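Local coordinates for SufC protein (Thermus thermophilus, PDB 2D2E) that binds and hydrolyses ATP as an atypical cytoplasmic ABC-type ATPase, probably powering the Suf machinery that assembles iron-sulfur clusters, at residues Glu30-Gly36 with Pro211-Met217; Leu82-Phe86 with Glu153-Leu157. Where two conformers were deposited one is given. Residues are numbered along the deposited sequence.

Contact 1: Glu30-Gly36 with Pro211-Met217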
loop_
_atom_site.group_PDB
_atom_site.type_symbol
_atom_site.label_atom_id
_atom_site.label_comp_id
_atom_site.label_asym_id
_atom_site.label_seq_id
_atom_site.Cartn_x
_atom_site.Cartn_y
_atom_site.Cartn_z
ATOM N N GLU A 30 -7.563 -5.870 9.423
ATOM C CA GLU A 30 -7.737 -6.705 8.244
ATOM C C GLU A 30 -6.830 -6.318 7.085
ATOM O O GLU A 30 -6.312 -5.204 7.014
ATOM C CB GLU A 30 -9.205 -6.670 7.769
ATOM C CG GLU A 30 -10.153 -7.332 8.778
ATOM C CD GLU A 30 -11.614 -7.402 8.339
ATOM O OE1 GLU A 30 -11.949 -7.168 7.157
ATOM O OE2 GLU A 30 -12.461 -7.717 9.212
ATOM N N VAL A 31 -6.631 -7.282 6.194
ATOM C CA VAL A 31 -5.830 -7.094 4.981
ATOM C C VAL A 31 -6.752 -7.447 3.822
ATOM O O VAL A 31 -7.255 -8.567 3.710
ATOM C CB VAL A 31 -4.586 -8.010 4.937
ATOM C CG1 VAL A 31 -3.861 -7.833 3.597
ATOM C CG2 VAL A 31 -3.640 -7.664 6.075
ATOM N N HIS A 32 -7.013 -6.455 2.976
ATOM C CA HIS A 32 -7.884 -6.660 1.825
ATOM C C HIS A 32 -7.114 -6.543 0.521
ATOM O O HIS A 32 -6.008 -5.974 0.481
ATOM C CB HIS A 32 -8.982 -5.611 1.803
ATOM C CG HIS A 32 -9.984 -5.768 2.895
ATOM N ND1 HIS A 32 -11.221 -5.165 2.848
ATOM C CD2 HIS A 32 -9.925 -6.428 4.078
ATOM C CE1 HIS A 32 -11.883 -5.446 3.959
ATOM N NE2 HIS A 32 -11.119 -6.209 4.722
ATOM N N ALA A 33 -7.723 -7.082 -0.533
ATOM C CA ALA A 33 -7.174 -7.009 -1.886
ATOM C C ALA A 33 -8.123 -6.183 -2.775
ATOM O O ALA A 33 -9.355 -6.246 -2.607
ATOM C CB ALA A 33 -7.040 -8.447 -2.472
ATOM N N LEU A 34 -7.551 -5.411 -3.714
ATOM C CA LEU A 34 -8.333 -4.653 -4.695
ATOM C C LEU A 34 -7.781 -5.109 -6.045
ATOM O O LEU A 34 -6.627 -4.828 -6.386
ATOM C CB LEU A 34 -8.142 -3.135 -4.562
ATOM C CG LEU A 34 -8.858 -2.326 -5.665
ATOM C CD1 LEU A 34 -10.363 -2.626 -5.728
ATOM C CD2 LEU A 34 -8.606 -0.854 -5.405
ATOM N N MET A 35 -8.620 -5.822 -6.785
ATOM C CA MET A 35 -8.253 -6.367 -8.089
ATOM C C MET A 35 -9.056 -5.696 -9.185
ATOM O O MET A 35 -9.989 -4.936 -8.922
ATOM C CB MET A 35 -8.534 -7.877 -8.111
ATOM C CG MET A 35 -7.742 -8.651 -7.085
ATOM S SD MET A 35 -8.010 -10.425 -7.256
ATOM C CE MET A 35 -7.214 -10.731 -8.816
ATOM N N GLY A 36 -8.679 -5.969 -10.424
ATOM C CA GLY A 36 -9.433 -5.410 -11.524
ATOM C C GLY A 36 -8.618 -5.376 -12.795
ATOM O O GLY A 36 -7.407 -5.611 -12.773
ATOM N N PRO A 211 -6.033 -12.639 1.854
ATOM C CA PRO A 211 -6.900 -11.502 2.170
ATOM C C PRO A 211 -8.182 -11.884 2.919
ATOM O O PRO A 211 -8.735 -12.975 2.714
ATOM C CB PRO A 211 -7.217 -10.915 0.794
ATOM C CG PRO A 211 -7.306 -12.162 -0.074
ATOM C CD PRO A 211 -6.119 -13.007 0.423
ATOM N N ASP A 212 -8.626 -10.993 3.790
ATOM C CA ASP A 212 -9.869 -11.190 4.528
ATOM C C ASP A 212 -11.041 -10.883 3.607
ATOM O O ASP A 212 -12.140 -11.425 3.771
ATOM C CB ASP A 212 -9.910 -10.261 5.736
ATOM C CG ASP A 212 -8.826 -10.577 6.715
ATOM O OD1 ASP A 212 -8.823 -11.711 7.260
ATOM O OD2 ASP A 212 -7.963 -9.717 6.930
ATOM N N LYS A 213 -10.806 -10.017 2.622
ATOM C CA LYS A 213 -11.853 -9.620 1.673
ATOM C C LYS A 213 -11.187 -9.195 0.368
ATOM O O LYS A 213 -10.071 -8.661 0.380
ATOM C CB LYS A 213 -12.680 -8.451 2.243
ATOM C CG LYS A 213 -13.889 -8.034 1.377
ATOM C CD LYS A 213 -14.774 -7.066 2.164
ATOM C CE LYS A 213 -16.001 -6.600 1.400
ATOM N NZ LYS A 213 -16.845 -5.713 2.290
ATOM N N VAL A 214 -11.859 -9.486 -0.739
ATOM C CA VAL A 214 -11.413 -9.117 -2.074
ATOM C C VAL A 214 -12.453 -8.195 -2.707
ATOM O O VAL A 214 -13.649 -8.517 -2.705
ATOM C CB VAL A 214 -11.270 -10.363 -2.967
ATOM C CG1 VAL A 214 -10.950 -9.932 -4.411
ATOM C CG2 VAL A 214 -10.182 -11.268 -2.405
ATOM N N HIS A 215 -12.005 -7.047 -3.218
ATOM C CA HIS A 215 -12.879 -6.076 -3.911
ATOM C C HIS A 215 -12.428 -6.095 -5.366
ATOM O O HIS A 215 -11.229 -6.135 -5.623
ATOM C CB HIS A 215 -12.648 -4.660 -3.376
ATOM C CG HIS A 215 -12.767 -4.544 -1.893
ATOM N ND1 HIS A 215 -13.906 -4.078 -1.264
ATOM C CD2 HIS A 215 -11.883 -4.834 -0.908
ATOM C CE1 HIS A 215 -13.720 -4.087 0.045
ATOM N NE2 HIS A 215 -12.501 -4.541 0.288
ATOM N N VAL A 216 -13.370 -6.075 -6.314
ATOM C CA VAL A 216 -12.975 -6.061 -7.725
ATOM C C VAL A 216 -13.522 -4.802 -8.385
ATOM O O VAL A 216 -14.730 -4.511 -8.304
ATOM C CB VAL A 216 -13.497 -7.277 -8.501
ATOM C CG1 VAL A 216 -12.879 -7.270 -9.918
ATOM C CG2 VAL A 216 -13.140 -8.557 -7.783
ATOM N N MET A 217 -12.631 -4.051 -9.032
ATOM C CA MET A 217 -13.019 -2.804 -9.678
ATOM C C MET A 217 -13.055 -2.849 -11.195
ATOM O O MET A 217 -12.075 -3.227 -11.839
ATOM C CB MET A 217 -12.075 -1.663 -9.222
ATOM C CG MET A 217 -12.461 -0.267 -9.734
ATOM S SD MET A 217 -11.536 1.113 -8.959
ATOM C CE MET A 217 -11.511 0.630 -7.323
#

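Contact 2: Leu82-Phe86 with Glu153-Leu157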
loop_
_atom_site.group_PDB
_atom_site.type_symbol
_atom_site.label_atom_id
_atom_site.label_comp_id
_atom_site.label_asym_id
_atom_site.label_seq_id
_atom_site.Cartn_x
_atom_site.Cartn_y
_atom_site.Cartn_z
ATOM N N LEU A 82 -1.233 7.037 7.522
ATOM C CA LEU A 82 -1.249 6.397 6.198
ATOM C C LEU A 82 0.177 6.240 5.689
ATOM O O LEU A 82 0.915 7.213 5.577
ATOM C CB LEU A 82 -2.076 7.234 5.216
ATOM C CG LEU A 82 -2.328 6.617 3.833
ATOM C CD1 LEU A 82 -3.226 5.370 3.936
ATOM C CD2 LEU A 82 -3.007 7.654 2.956
ATOM N N PHE A 83 0.570 5.015 5.356
ATOM C CA PHE A 83 1.927 4.770 4.899
ATOM C C PHE A 83 2.327 5.565 3.654
ATOM O O PHE A 83 1.638 5.562 2.630
ATOM C CB PHE A 83 2.136 3.270 4.644
ATOM C CG PHE A 83 3.526 2.919 4.226
ATOM C CD1 PHE A 83 4.607 3.252 5.035
ATOM C CD2 PHE A 83 3.757 2.221 3.045
ATOM C CE1 PHE A 83 5.907 2.904 4.672
ATOM C CE2 PHE A 83 5.046 1.867 2.680
ATOM C CZ PHE A 83 6.122 2.203 3.495
ATOM N N LEU A 84 3.451 6.260 3.769
ATOM C CA LEU A 84 4.002 7.039 2.664
ATOM C C LEU A 84 5.490 6.767 2.652
ATOM O O LEU A 84 6.217 7.235 3.525
ATOM C CB LEU A 84 3.754 8.539 2.853
ATOM C CG LEU A 84 4.333 9.423 1.734
ATOM C CD1 LEU A 84 3.735 9.001 0.391
ATOM C CD2 LEU A 84 4.044 10.896 2.022
ATOM N N ALA A 85 5.933 5.992 1.678
ATOM C CA ALA A 85 7.351 5.666 1.575
ATOM C C ALA A 85 8.132 6.897 1.134
ATOM O O ALA A 85 7.644 7.707 0.330
ATOM C CB ALA A 85 7.549 4.532 0.586
ATOM N N PHE A 86 9.337 7.042 1.680
ATOM C CA PHE A 86 10.219 8.171 1.363
ATOM C C PHE A 86 10.941 7.822 0.067
ATOM O O PHE A 86 11.472 6.720 -0.077
ATOM C CB PHE A 86 11.251 8.349 2.480
ATOM C CG PHE A 86 11.832 9.730 2.570
ATOM C CD1 PHE A 86 11.338 10.642 3.497
ATOM C CD2 PHE A 86 12.886 10.112 1.748
ATOM C CE1 PHE A 86 11.883 11.918 3.610
ATOM C CE2 PHE A 86 13.444 11.394 1.852
ATOM C CZ PHE A 86 12.940 12.294 2.786
ATOM N N GLU A 153 11.302 -0.411 0.567
ATOM C CA GLU A 153 9.989 0.080 0.975
ATOM C C GLU A 153 9.409 -0.770 2.107
ATOM O O GLU A 153 8.727 -0.251 2.990
ATOM C CB GLU A 153 9.013 0.077 -0.206
ATOM C CG GLU A 153 9.424 0.974 -1.363
ATOM C CD GLU A 153 8.359 1.062 -2.437
ATOM O OE1 GLU A 153 7.655 0.055 -2.669
ATOM O OE2 GLU A 153 8.236 2.138 -3.058
ATOM N N ILE A 154 9.673 -2.073 2.076
ATOM C CA ILE A 154 9.146 -2.976 3.120
ATOM C C ILE A 154 9.855 -2.727 4.454
ATOM O O ILE A 154 9.255 -2.846 5.513
ATOM C CB ILE A 154 9.258 -4.455 2.693
ATOM C CG1 ILE A 154 8.234 -4.740 1.587
ATOM C CG2 ILE A 154 9.046 -5.384 3.891
ATOM C CD1 ILE A 154 6.768 -4.416 2.000
ATOM N N LEU A 155 11.140 -2.371 4.408
ATOM C CA LEU A 155 11.834 -2.085 5.659
ATOM C C LEU A 155 11.216 -0.795 6.217
ATOM O O LEU A 155 11.030 -0.655 7.424
ATOM C CB LEU A 155 13.351 -1.923 5.428
ATOM C CG LEU A 155 14.191 -1.753 6.703
ATOM C CD1 LEU A 155 13.864 -2.842 7.728
ATOM C CD2 LEU A 155 15.661 -1.811 6.329
ATOM N N GLN A 156 10.865 0.146 5.340
ATOM C CA GLN A 156 10.242 1.383 5.815
ATOM C C GLN A 156 8.869 1.056 6.416
ATOM O O GLN A 156 8.456 1.645 7.415
ATOM C CB GLN A 156 10.036 2.387 4.681
ATOM C CG GLN A 156 11.312 2.964 4.160
ATOM C CD GLN A 156 11.038 4.035 3.139
ATOM O OE1 GLN A 156 10.390 5.045 3.441
ATOM N NE2 GLN A 156 11.506 3.815 1.921
ATOM N N LEU A 157 8.147 0.135 5.789
ATOM C CA LEU A 157 6.823 -0.246 6.298
ATOM C C LEU A 157 6.888 -0.693 7.755
ATOM O O LEU A 157 6.079 -0.272 8.576
ATOM C CB LEU A 157 6.222 -1.392 5.463
ATOM C CG LEU A 157 4.847 -1.921 5.910
ATOM C CD1 LEU A 157 3.737 -0.887 5.589
ATOM C CD2 LEU A 157 4.547 -3.237 5.185
HETATM O O HOH W 1 11.072 4.376 -0.686
#

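Contact 1: Glu30-Gly36 with Pro211-Met217
On one face of the sheet, Ala33 CB packs against Pro211 CB (4.1 Å) and Val214 CG2 (4.2 Å), and Met35 SD reaches Val214 CG1 at 4.1 Å; helix 228-237 covers this face through contacts with Met35, Val214 and Val216. On the other, Leu34 CD2 meets Met217 CE at 3.8 Å, while Leu24 of strand 16-27 packs on Leu34 and His215. Between these faces the backbones run parallel, their axes 4.7 Å apart and inclined by 18°. Residues 33 and 35 of the first strand make the ladder: Ala33 N to Lys213 O (3.0 Å), His215 N to Ala33 O (2.8 Å), Met35 N to His215 O (2.9 Å) and Met217 N to Met35 O (2.8 Å). Gly36 ends it tightly, since a CB there would lie 2.4 Å from Met217 O.

Toward Glu30 the pairing changes. Asp212 N donates to Val31 O (2.8 Å), and Asp212 OD2 accepts Val31 N (2.9 Å), a carboxylate standing in for a strand carbonyl; Lys213 N, 4.0 Å from Val31 O, stays without a partner. A polar chain runs beside it: His215 NE2 and His32 ND1 share a hydrogen bond of 2.9 Å, and His32 NE2 donates to Glu30 OE1 (2.7 Å). Lys213 CB lies over one face of the His32 ring in a CH-pi contact, 3.5 Å from its centroid and 9° off the normal. Strand 31-35, also hydrogen-bonded to strand 195-199, is thus interior to the sheet and leads through Gly36 into the Walker A P-loop, the hallmark of the P-loop NTPase core of ABC ATPases.

Contact 2: Leu82-Phe86 with Glu153-Leu157
Apolar packing centres on Phe83, whose CA-to-CB bond points toward the helix. Leu157 CD1 sits over the ring face, 4.0 Å from its centroid and 11° off the normal, which satisfies CH-pi geometry. The ring also leans on the helix backbone: Phe83 CE1 is 3.7 Å from Leu157 CA, and Phe83 CZ is 3.6 Å from Glu153 O, a carbonyl already engaged by Leu157 N (2.9 Å) in the helical ladder. Pro162 and Ala165 border both Phe83 and Leu157. By family sequence, helix 148-160 starts within the ABC signature motif, and 82-86 probably leads into the Q-loop, so the contact joins the helical subdomain to the approach from the nucleotide-binding core.

Hydrogen bonding is concentrated on Gln156. Its OE1 accepts Phe86 N at 2.9 Å with an N-H...O angle of 174°, close to linear, and lies 3.6 Å from Ala85 CA. One water joins the same two residues a second time, donating to Phe86 O (2.5 Å) and accepting from Gln156 NE2 (2.7 Å). Gln156 NE2 also hydrogen-bonds Asn152 OD1, one helical turn earlier.

The centres of the two contacts lie 20 Å apart, and their nearest atoms, about 9 Å from each other, do not touch. Both segments of contact 2 fall between those of contact 1 in sequence. The mixed sheet connects them: strand 31-35 is separated by strand 195-199 from strand 164-168, an outermost strand, and it is there that Phe83 pairs with Tyr164 through backbone hydrogen bonding. Their relation to the nucleotide differs. Contact 1 borders the P-loop, the side chain of Leu34 lying about 4 Å from that of Lys42, which binds ADP although none is bound here; contact 2 lies away from that site.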